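Maleylacetoacetate isomerase (PDB 4IGJ) probably catalyses the glutathione-dependent isomerisation of maleylacetoacetate to fumarylacetoacetate, as a zeta-class member of the glutathione transferase superfamily. Local coordinates at residues V91-I96 with D187-P192; R117-A122 with F177-A182; N196-G201 with R212-C217. All coordinates share one frame; numbering follows the deposited sequence.

In the fold
Contact 1 joins the two domains of a glutathione transferase fold at the glutathione site; contacts 2 and 3 lie in its helical domain. Contact 1 is centred about 4 Å from the centre of the chain and contains Ser-93, a glutathione-binding residue whose side chain lies about 3 Å, at the nearest side-chain atoms, from those of Arg-38 and Asn-128. The centre of contact 2 is about 13 Å from that of contact 1; the two meet where Ser-178 OG probably hydrogen-bonds Asp-187 OD1, 2.7 Å away. Contact 3, on the surface, shares helix 185-199 with contact 1, about 15 Å between centres, and meets contact 2 where Phe-177 CD1 packs 3.6 Å from Cys-217 SG.

Contact 1 of 3, residues V91-I96 with D187-P192; sequences VQSMAI and DCYLVP
Tyr-189 reaches out from helix 185-199 and puts its hydroxyl against the first turn of helix 93-103, a bridge between the thioredoxin-like N-terminal domain and the all-helical C-terminal domain of the glutathione transferase fold. The polar part is one hydrogen bond, Ser-93 OG to Tyr-189 OH, 2.8 Å, in which either hydroxyl could be the donor. Ser-93 OG can meet it because it sits between its own backbone N and carbonyl carbon (chi1 67°). Arg-38 NH1 holds the same oxygen, and as Ser-93 and Arg-38 both bind glutathione, Tyr-189 is probably a second-shell residue of that site. Met-94 N lies 3.1 Å from Tyr-189 OH, but the angle is too poor for a bond.

The rest is packing. The bend of the Met-94 chain at chi2 (74°) swings the sulfur beside the ring in an oblique Met-aromatic contact, with SD 4.6 Å from the centroid of Tyr-189 and 3.8 Å from its CE2. Met-94 CB adds a touch at the hydroxyl, 3.4 Å from Tyr-189 OH. A phenylalanine in place of Tyr-189 would probably keep the sulfur contact but leave Ser-93 without its partner across the domain interface.

Around these three buried side chains, helix 114-128 supplies Ala-124 and Asn-128 to the tyrosine, helix 34-45 brings Arg-38, and Glu-125 of the second subunit packs on Met-94.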
loop_
_atom_site.group_PDB
_atom_site.type_symbol
_atom_site.label_atom_id
_atom_site.label_comp_id
_atom_site.label_asym_id
_atom_site.label_seq_id
_atom_site.Cartn_x
_atom_site.Cartn_y
_atom_site.Cartn_z
ATOM N N VAL A 91 6.940 -2.686 11.165
ATOM C CA VAL A 91 5.509 -2.485 10.962
ATOM C C VAL A 91 5.183 -2.267 9.490
ATOM O O VAL A 91 6.079 -1.978 8.701
ATOM C CB VAL A 91 4.970 -1.300 11.804
ATOM C CG1 VAL A 91 5.187 -1.561 13.300
ATOM C CG2 VAL A 91 5.622 0.013 11.387
ATOM N N GLN A 92 3.894 -2.381 9.155
ATOM C CA GLN A 92 3.342 -2.282 7.790
ATOM C C GLN A 92 3.673 -3.520 6.982
ATOM O O GLN A 92 4.839 -3.809 6.727
ATOM C CB GLN A 92 3.778 -1.012 7.052
ATOM C CG GLN A 92 3.079 0.253 7.523
ATOM C CD GLN A 92 1.616 0.340 7.075
ATOM O OE1 GLN A 92 1.191 -0.338 6.137
ATOM N NE2 GLN A 92 0.847 1.182 7.747
ATOM N N SER A 93 2.645 -4.256 6.583
ATOM C CA SER A 93 2.856 -5.537 5.905
ATOM C C SER A 93 3.835 -5.481 4.730
ATOM O O SER A 93 4.691 -6.354 4.600
ATOM C CB SER A 93 1.527 -6.181 5.474
ATOM O OG SER A 93 0.874 -5.422 4.453
ATOM N N MET A 94 3.744 -4.459 3.886
ATOM C CA MET A 94 4.610 -4.421 2.714
ATOM C C MET A 94 6.047 -4.149 3.104
ATOM O O MET A 94 6.963 -4.739 2.535
ATOM C CB MET A 94 4.134 -3.399 1.683
ATOM C CG MET A 94 4.803 -3.574 0.315
ATOM S SD MET A 94 4.147 -5.015 -0.540
ATOM C CE MET A 94 5.115 -5.020 -2.054
ATOM N N ALA A 95 6.256 -3.283 4.094
ATOM C CA ALA A 95 7.611 -3.001 4.567
ATOM C C ALA A 95 8.225 -4.237 5.216
ATOM O O ALA A 95 9.406 -4.531 5.007
ATOM C CB ALA A 95 7.613 -1.834 5.552
ATOM N N ILE A 96 7.425 -4.974 5.984
ATOM C CA ILE A 96 7.883 -6.206 6.622
ATOM C C ILE A 96 8.249 -7.241 5.567
ATOM O O ILE A 96 9.319 -7.858 5.631
ATOM C CB ILE A 96 6.803 -6.789 7.558
ATOM C CG1 ILE A 96 6.535 -5.840 8.727
ATOM C CG2 ILE A 96 7.230 -8.180 8.062
ATOM C CD1 ILE A 96 5.260 -6.185 9.496
ATOM N N ASP A 187 0.700 -13.215 -4.293
ATOM C CA ASP A 187 -0.185 -14.224 -3.728
ATOM C C ASP A 187 -0.393 -14.015 -2.236
ATOM O O ASP A 187 -1.444 -14.361 -1.698
ATOM C CB ASP A 187 0.370 -15.616 -3.998
ATOM C CG ASP A 187 0.647 -15.837 -5.467
ATOM O OD1 ASP A 187 -0.320 -15.813 -6.253
ATOM O OD2 ASP A 187 1.832 -16.011 -5.825
ATOM N N CYS A 188 0.611 -13.458 -1.566
ATOM C CA CYS A 188 0.517 -13.174 -0.136
ATOM C C CYS A 188 -0.575 -12.151 0.166
ATOM O O CYS A 188 -1.155 -12.158 1.261
ATOM C CB CYS A 188 1.863 -12.697 0.414
ATOM S SG CYS A 188 3.195 -13.948 0.322
ATOM N N TYR A 189 -0.855 -11.284 -0.807
ATOM C CA TYR A 189 -1.926 -10.285 -0.699
ATOM C C TYR A 189 -3.266 -10.802 -1.236
ATOM O O TYR A 189 -4.321 -10.530 -0.655
ATOM C CB TYR A 189 -1.512 -8.972 -1.402
ATOM C CG TYR A 189 -0.570 -8.159 -0.550
ATOM C CD1 TYR A 189 -1.043 -7.113 0.227
ATOM C CD2 TYR A 189 0.785 -8.473 -0.483
ATOM C CE1 TYR A 189 -0.186 -6.382 1.049
ATOM C CE2 TYR A 189 1.641 -7.754 0.343
ATOM C CZ TYR A 189 1.150 -6.720 1.101
ATOM O OH TYR A 189 1.987 -6.016 1.927
ATOM N N LEU A 190 -3.227 -11.546 -2.337
ATOM C CA LEU A 190 -4.451 -12.075 -2.946
ATOM C C LEU A 190 -5.229 -13.015 -2.024
ATOM O O LEU A 190 -6.446 -12.873 -1.853
ATOM C CB LEU A 190 -4.116 -12.810 -4.241
ATOM C CG LEU A 190 -5.320 -13.494 -4.881
ATOM C CD1 LEU A 190 -6.316 -12.457 -5.340
ATOM C CD2 LEU A 190 -4.848 -14.337 -6.046
ATOM N N VAL A 191 -4.529 -13.973 -1.428
ATOM C CA VAL A 191 -5.199 -15.039 -0.695
ATOM C C VAL A 191 -6.016 -14.528 0.503
ATOM O O VAL A 191 -7.188 -14.864 0.631
ATOM C CB VAL A 191 -4.213 -16.176 -0.353
ATOM C CG1 VAL A 191 -4.807 -17.122 0.686
ATOM C CG2 VAL A 191 -3.856 -16.942 -1.624
ATOM N N PRO A 192 -5.433 -13.675 1.351
ATOM C CA PRO A 192 -6.253 -13.171 2.457
ATOM C C PRO A 192 -7.411 -12.288 1.985
ATOM O O PRO A 192 -8.462 -12.259 2.635
ATOM C CB PRO A 192 -5.245 -12.379 3.296
ATOM C CG PRO A 192 -3.922 -13.053 2.998
ATOM C CD PRO A 192 -4.011 -13.317 1.522
#

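Contact 2 of 3, residues R117-A122 with F177-A182; sequences RARVRA and FSHGDA
Arg-119 and Val-120 of helix 114-128 hold Ser-178 and His-179, in the loop that leads into helix 185-199 of the all-helical C-terminal domain typical of glutathione transferases. One acceptor is gripped twice: the guanidinium meets Ser-178 O end-on, Arg-119 NH1 at 3.0 Å and Arg-119 NH2 at 3.2 Å from it. That oxygen lies close to the guanidinium plane, and NH2 comes up nearly along the C=O axis while NH1 is tilted from the carbonyl plane. Arg-119 NH1 has a second acceptor, His-179 ND1, 2.8 Å away. Here the ring receives the donor at its edge, near its own plane, but the bond is bent (136°). With ND1 accepting, the imidazole is likely to be neutral, its proton on NE2. Arg-119 was modelled in two conformers; the grip holds for the one described and may not be permanent.

Arg-119 NH2 also makes weak bonds to Ala-169 O, near the end of helix 150-171, and to Asp-172 O just after it. The Ser-178 hydroxyl looks elsewhere, to Asp-187 OD1. The other oxygen of Asp-187 accepts from Thr-184 N, consistent with the N-capping box that opens helix 185-199 in the family.

The imidazole reaches the helix because its CG stands opposite the backbone N (chi1 -176°), which brings one face of the ring over Val-120. There CG2 makes a CH-pi contact, 26° off the ring normal and offset toward the rim, with Val-120 CG2 3.6 Å from His-179 CG.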
loop_
_atom_site.group_PDB
_atom_site.type_symbol
_atom_site.label_atom_id
_atom_site.label_comp_id
_atom_site.label_asym_id
_atom_site.label_seq_id
_atom_site.Cartn_x
_atom_site.Cartn_y
_atom_site.Cartn_z
ATOM N N ARG A 117 9.295 -7.373 -11.009
ATOM C CA ARG A 117 9.195 -6.815 -9.657
ATOM C C ARG A 117 8.120 -5.731 -9.572
ATOM O O ARG A 117 7.327 -5.698 -8.618
ATOM C CB ARG A 117 10.558 -6.303 -9.182
ATOM C CG ARG A 117 11.565 -7.424 -9.042
ATOM C CD ARG A 117 13.003 -6.941 -8.953
ATOM N NE ARG A 117 13.307 -6.341 -7.658
ATOM C CZ ARG A 117 13.622 -7.034 -6.572
ATOM N NH1 ARG A 117 13.655 -8.362 -6.606
ATOM N NH2 ARG A 117 13.900 -6.395 -5.448
ATOM N N ALA A 118 8.089 -4.848 -10.570
ATOM C CA ALA A 118 7.092 -3.796 -10.625
ATOM C C ALA A 118 5.693 -4.363 -10.769
ATOM O O ALA A 118 4.759 -3.852 -10.140
ATOM C CB ALA A 118 7.403 -2.830 -11.772
ATOM N N ARG A 119 5.525 -5.410 -11.574
ATOM C CA ARG A 119 4.212 -6.044 -11.723
ATOM C C ARG A 119 3.760 -6.664 -10.403
ATOM O O ARG A 119 2.623 -6.484 -9.967
ATOM C CB ARG A 119 4.234 -7.111 -12.826
ATOM C CG ARG A 119 2.900 -7.818 -13.022
ATOM C CD ARG A 119 2.915 -8.839 -14.162
ATOM N NE ARG A 119 1.606 -9.479 -14.336
ATOM C CZ ARG A 119 1.209 -10.580 -13.699
ATOM N NH1 ARG A 119 2.004 -11.184 -12.836
ATOM N NH2 ARG A 119 0.003 -11.079 -13.920
ATOM N N VAL A 120 4.657 -7.400 -9.762
ATOM C CA VAL A 120 4.298 -8.052 -8.500
ATOM C C VAL A 120 3.949 -7.035 -7.422
ATOM O O VAL A 120 2.950 -7.190 -6.707
ATOM C CB VAL A 120 5.416 -8.984 -8.004
ATOM C CG1 VAL A 120 5.139 -9.467 -6.585
ATOM C CG2 VAL A 120 5.559 -10.184 -8.935
ATOM N N ARG A 121 4.756 -5.983 -7.316
ATOM C CA ARG A 121 4.454 -4.949 -6.348
ATOM C C ARG A 121 3.129 -4.267 -6.648
ATOM O O ARG A 121 2.387 -3.925 -5.725
ATOM C CB ARG A 121 5.590 -3.927 -6.274
ATOM C CG ARG A 121 6.848 -4.445 -5.597
ATOM C CD ARG A 121 7.862 -3.329 -5.462
ATOM N NE ARG A 121 9.040 -3.726 -4.687
ATOM C CZ ARG A 121 10.278 -3.812 -5.168
ATOM N NH1 ARG A 121 10.543 -3.538 -6.445
ATOM N NH2 ARG A 121 11.260 -4.177 -4.357
ATOM N N ALA A 122 2.818 -4.068 -7.922
ATOM C CA ALA A 122 1.544 -3.451 -8.282
ATOM C C ALA A 122 0.363 -4.322 -7.867
ATOM O O ALA A 122 -0.621 -3.807 -7.348
ATOM C CB ALA A 122 1.478 -3.130 -9.775
ATOM N N PHE A 177 0.193 -19.214 -10.704
ATOM C CA PHE A 177 0.052 -18.270 -9.589
ATOM C C PHE A 177 -0.122 -16.845 -10.104
ATOM O O PHE A 177 -0.252 -16.643 -11.304
ATOM C CB PHE A 177 1.249 -18.383 -8.641
ATOM C CG PHE A 177 1.350 -19.714 -7.968
ATOM C CD1 PHE A 177 0.705 -19.946 -6.767
ATOM C CD2 PHE A 177 2.069 -20.750 -8.545
ATOM C CE1 PHE A 177 0.784 -21.186 -6.144
ATOM C CE2 PHE A 177 2.158 -21.993 -7.920
ATOM C CZ PHE A 177 1.509 -22.212 -6.726
ATOM N N SER A 178 -0.155 -15.859 -9.211
ATOM C CA SER A 178 -0.392 -14.480 -9.637
ATOM C C SER A 178 0.652 -13.988 -10.635
ATOM O O SER A 178 0.324 -13.258 -11.575
ATOM C CB SER A 178 -0.444 -13.529 -8.442
ATOM O OG SER A 178 -1.532 -13.817 -7.576
ATOM N N HIS A 179 1.903 -14.384 -10.419
ATOM C CA HIS A 179 2.992 -14.026 -11.323
ATOM C C HIS A 179 3.818 -15.257 -11.612
ATOM O O HIS A 179 4.550 -15.746 -10.751
ATOM C CB HIS A 179 3.886 -12.945 -10.711
ATOM C CG HIS A 179 4.971 -12.472 -11.630
ATOM N ND1 HIS A 179 4.759 -11.540 -12.617
ATOM C CD2 HIS A 179 6.281 -12.810 -11.706
ATOM C CE1 HIS A 179 5.888 -11.318 -13.267
ATOM N NE2 HIS A 179 6.830 -12.075 -12.726
ATOM N N GLY A 180 3.693 -15.760 -12.833
ATOM C CA GLY A 180 4.417 -16.949 -13.228
ATOM C C GLY A 180 3.942 -18.202 -12.521
ATOM O O GLY A 180 2.770 -18.324 -12.152
ATOM N N ASP A 181 4.869 -19.128 -12.314
ATOM C CA ASP A 181 4.520 -20.473 -11.892
ATOM C C ASP A 181 4.963 -20.803 -10.469
ATOM O O ASP A 181 5.018 -21.971 -10.083
ATOM C CB ASP A 181 5.101 -21.483 -12.884
ATOM C CG ASP A 181 4.589 -21.268 -14.296
ATOM O OD1 ASP A 181 3.364 -21.077 -14.458
ATOM O OD2 ASP A 181 5.408 -21.281 -15.240
ATOM N N ALA A 182 5.265 -19.772 -9.686
ATOM C CA ALA A 182 5.621 -19.969 -8.284
ATOM C C ALA A 182 5.054 -18.831 -7.439
ATOM O O ALA A 182 4.788 -17.751 -7.955
ATOM C CB ALA A 182 7.123 -20.061 -8.124
#

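Contact 3 of 3, residues N196-G201 with R212-C217; sequences NARRFG and RVDEAC. With SO4 (sulfate ion), chain C.
Asp-214 OD2 comes to the edge of the Arg-198 guanidinium, near its plane, and the guanidinium and carboxylate planes are 18° apart. This salt bridge ties the last turn of helix 185-199 to helix 208-218 at the surface of the helical C-terminal domain. Asp-214 OD2 is 2.4 Å from Arg-198 NH2, shorter than such a bond should be, so the exact placing of these groups is doubtful. A water, also in the guanidinium plane, completes the pairing: it accepts from Arg-198 NH1 and donates to Asp-214 OD1, 2.8 Å away.

The CA atoms of Arg-198 and Asp-214 are 12.3 Å apart, and the two side chains come from opposite directions; most of the gap is spanned by Arg-198, extended from CG to NE. Leu-204 packs against it.

Just beyond, a Schellman motif ends the helix, with Gly-201 at positive phi, its N 2.8 Å from Arg-198 O, and the next residue's N bonded to Ala-197 O. Earlier on the same helix, Asn-196 ND2 bonds to Gln-135 OE1 and lies near a sulfate, probably from the crystallisation liquor, which Ser-34, Gln-132 and Gln-135 also bind. The bond from Asn-196 ND2 to sulfate O2 is weak, 3.2 Å long and bent to 122°.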
loop_
_atom_site.group_PDB
_atom_site.type_symbol
_atom_site.label_atom_id
_atom_site.label_comp_id
_atom_site.label_asym_id
_atom_site.label_seq_id
_atom_site.Cartn_x
_atom_site.Cartn_y
_atom_site.Cartn_z
ATOM N N ASN A 196 -11.519 -12.588 2.755
ATOM C CA ASN A 196 -12.389 -11.511 3.219
ATOM C C ASN A 196 -13.589 -11.311 2.296
ATOM O O ASN A 196 -14.693 -11.037 2.770
ATOM C CB ASN A 196 -11.592 -10.212 3.406
ATOM C CG ASN A 196 -10.787 -10.199 4.692
ATOM O OD1 ASN A 196 -10.717 -11.195 5.407
ATOM N ND2 ASN A 196 -10.154 -9.066 4.979
ATOM N N ALA A 197 -13.380 -11.470 0.993
ATOM C CA ALA A 197 -14.464 -11.408 0.017
ATOM C C ALA A 197 -15.546 -12.419 0.376
ATOM O O ALA A 197 -16.734 -12.086 0.387
ATOM C CB ALA A 197 -13.950 -11.671 -1.386
ATOM N N ARG A 198 -15.131 -13.645 0.685
ATOM C CA ARG A 198 -16.080 -14.696 1.053
ATOM C C ARG A 198 -16.805 -14.344 2.345
ATOM O O ARG A 198 -18.022 -14.487 2.434
ATOM C CB ARG A 198 -15.373 -16.053 1.167
ATOM C CG ARG A 198 -14.874 -16.583 -0.167
ATOM C CD ARG A 198 -14.228 -17.948 -0.043
ATOM N NE ARG A 198 -13.451 -18.267 -1.237
ATOM C CZ ARG A 198 -12.126 -18.171 -1.312
ATOM N NH1 ARG A 198 -11.429 -17.794 -0.252
ATOM N NH2 ARG A 198 -11.501 -18.473 -2.445
ATOM N N ARG A 199 -16.061 -13.856 3.332
ATOM C CA ARG A 199 -16.614 -13.435 4.616
ATOM C C ARG A 199 -17.797 -12.488 4.404
ATOM O O ARG A 199 -18.827 -12.599 5.079
ATOM C CB ARG A 199 -15.518 -12.734 5.418
ATOM C CG ARG A 199 -15.856 -12.390 6.848
ATOM C CD ARG A 199 -14.563 -12.328 7.660
ATOM N NE ARG A 199 -14.786 -12.002 9.061
ATOM C CZ ARG A 199 -14.857 -10.763 9.536
ATOM N NH1 ARG A 199 -14.731 -9.723 8.719
ATOM N NH2 ARG A 199 -15.063 -10.563 10.827
ATOM N N PHE A 200 -17.649 -11.577 3.445
ATOM C CA PHE A 200 -18.649 -10.547 3.183
ATOM C C PHE A 200 -19.714 -11.003 2.192
ATOM O O PHE A 200 -20.564 -10.214 1.784
ATOM C CB PHE A 200 -17.971 -9.265 2.685
ATOM C CG PHE A 200 -17.237 -8.519 3.759
ATOM C CD1 PHE A 200 -17.928 -7.997 4.842
ATOM C CD2 PHE A 200 -15.865 -8.323 3.682
ATOM C CE1 PHE A 200 -17.259 -7.308 5.845
ATOM C CE2 PHE A 200 -15.185 -7.633 4.680
ATOM C CZ PHE A 200 -15.885 -7.123 5.761
ATOM N N GLY A 201 -19.666 -12.271 1.810
ATOM C CA GLY A 201 -20.666 -12.841 0.925
ATOM C C GLY A 201 -20.577 -12.355 -0.505
ATOM O O GLY A 201 -21.573 -12.356 -1.236
ATOM N N ARG A 212 -8.651 -19.817 -9.455
ATOM C CA ARG A 212 -7.679 -20.843 -9.806
ATOM C C ARG A 212 -6.367 -20.646 -9.048
ATOM O O ARG A 212 -5.779 -21.608 -8.553
ATOM C CB ARG A 212 -7.426 -20.843 -11.315
ATOM N N VAL A 213 -5.916 -19.396 -8.948
ATOM C CA VAL A 213 -4.697 -19.101 -8.203
ATOM C C VAL A 213 -4.876 -19.427 -6.721
ATOM O O VAL A 213 -4.000 -20.038 -6.101
ATOM C CB VAL A 213 -4.262 -17.633 -8.382
ATOM C CG1 VAL A 213 -3.126 -17.293 -7.425
ATOM C CG2 VAL A 213 -3.828 -17.381 -9.821
ATOM N N ASP A 214 -6.017 -19.025 -6.165
ATOM C CA ASP A 214 -6.362 -19.347 -4.786
ATOM C C ASP A 214 -6.312 -20.861 -4.546
ATOM O O ASP A 214 -5.795 -21.318 -3.530
ATOM C CB ASP A 214 -7.761 -18.812 -4.471
ATOM C CG ASP A 214 -8.063 -18.755 -2.981
ATOM O OD1 ASP A 214 -7.191 -18.340 -2.185
ATOM O OD2 ASP A 214 -9.199 -19.103 -2.603
ATOM N N GLU A 215 -6.840 -21.631 -5.497
ATOM C CA GLU A 215 -6.840 -23.087 -5.374
ATOM C C GLU A 215 -5.421 -23.653 -5.394
ATOM O O GLU A 215 -5.091 -24.543 -4.614
ATOM C CB GLU A 215 -7.684 -23.714 -6.483
ATOM N N ALA A 216 -4.585 -23.123 -6.284
ATOM C CA ALA A 216 -3.195 -23.541 -6.374
ATOM C C ALA A 216 -2.437 -23.246 -5.090
ATOM O O ALA A 216 -1.615 -24.048 -4.645
ATOM C CB ALA A 216 -2.518 -22.865 -7.553
ATOM N N CYS A 217 -2.707 -22.087 -4.494
ATOM C CA CYS A 217 -2.034 -21.718 -3.258
ATOM C C CYS A 217 -2.492 -22.596 -2.098
ATOM O O CYS A 217 -1.697 -23.001 -1.261
ATOM C CB CYS A 217 -2.306 -20.245 -2.925
ATOM S SG CYS A 217 -1.468 -19.056 -3.988
HETATM S S SO4 C . -9.139 -7.187 7.900
HETATM O O1 SO4 C . -10.527 -7.560 7.697
HETATM O O2 SO4 C . -8.569 -6.763 6.625
HETATM O O3 SO4 C . -8.430 -8.343 8.421
HETATM O O4 SO4 C . -9.066 -6.111 8.875
HETATM O O HOH W 1 -8.249 -17.424 0.199
#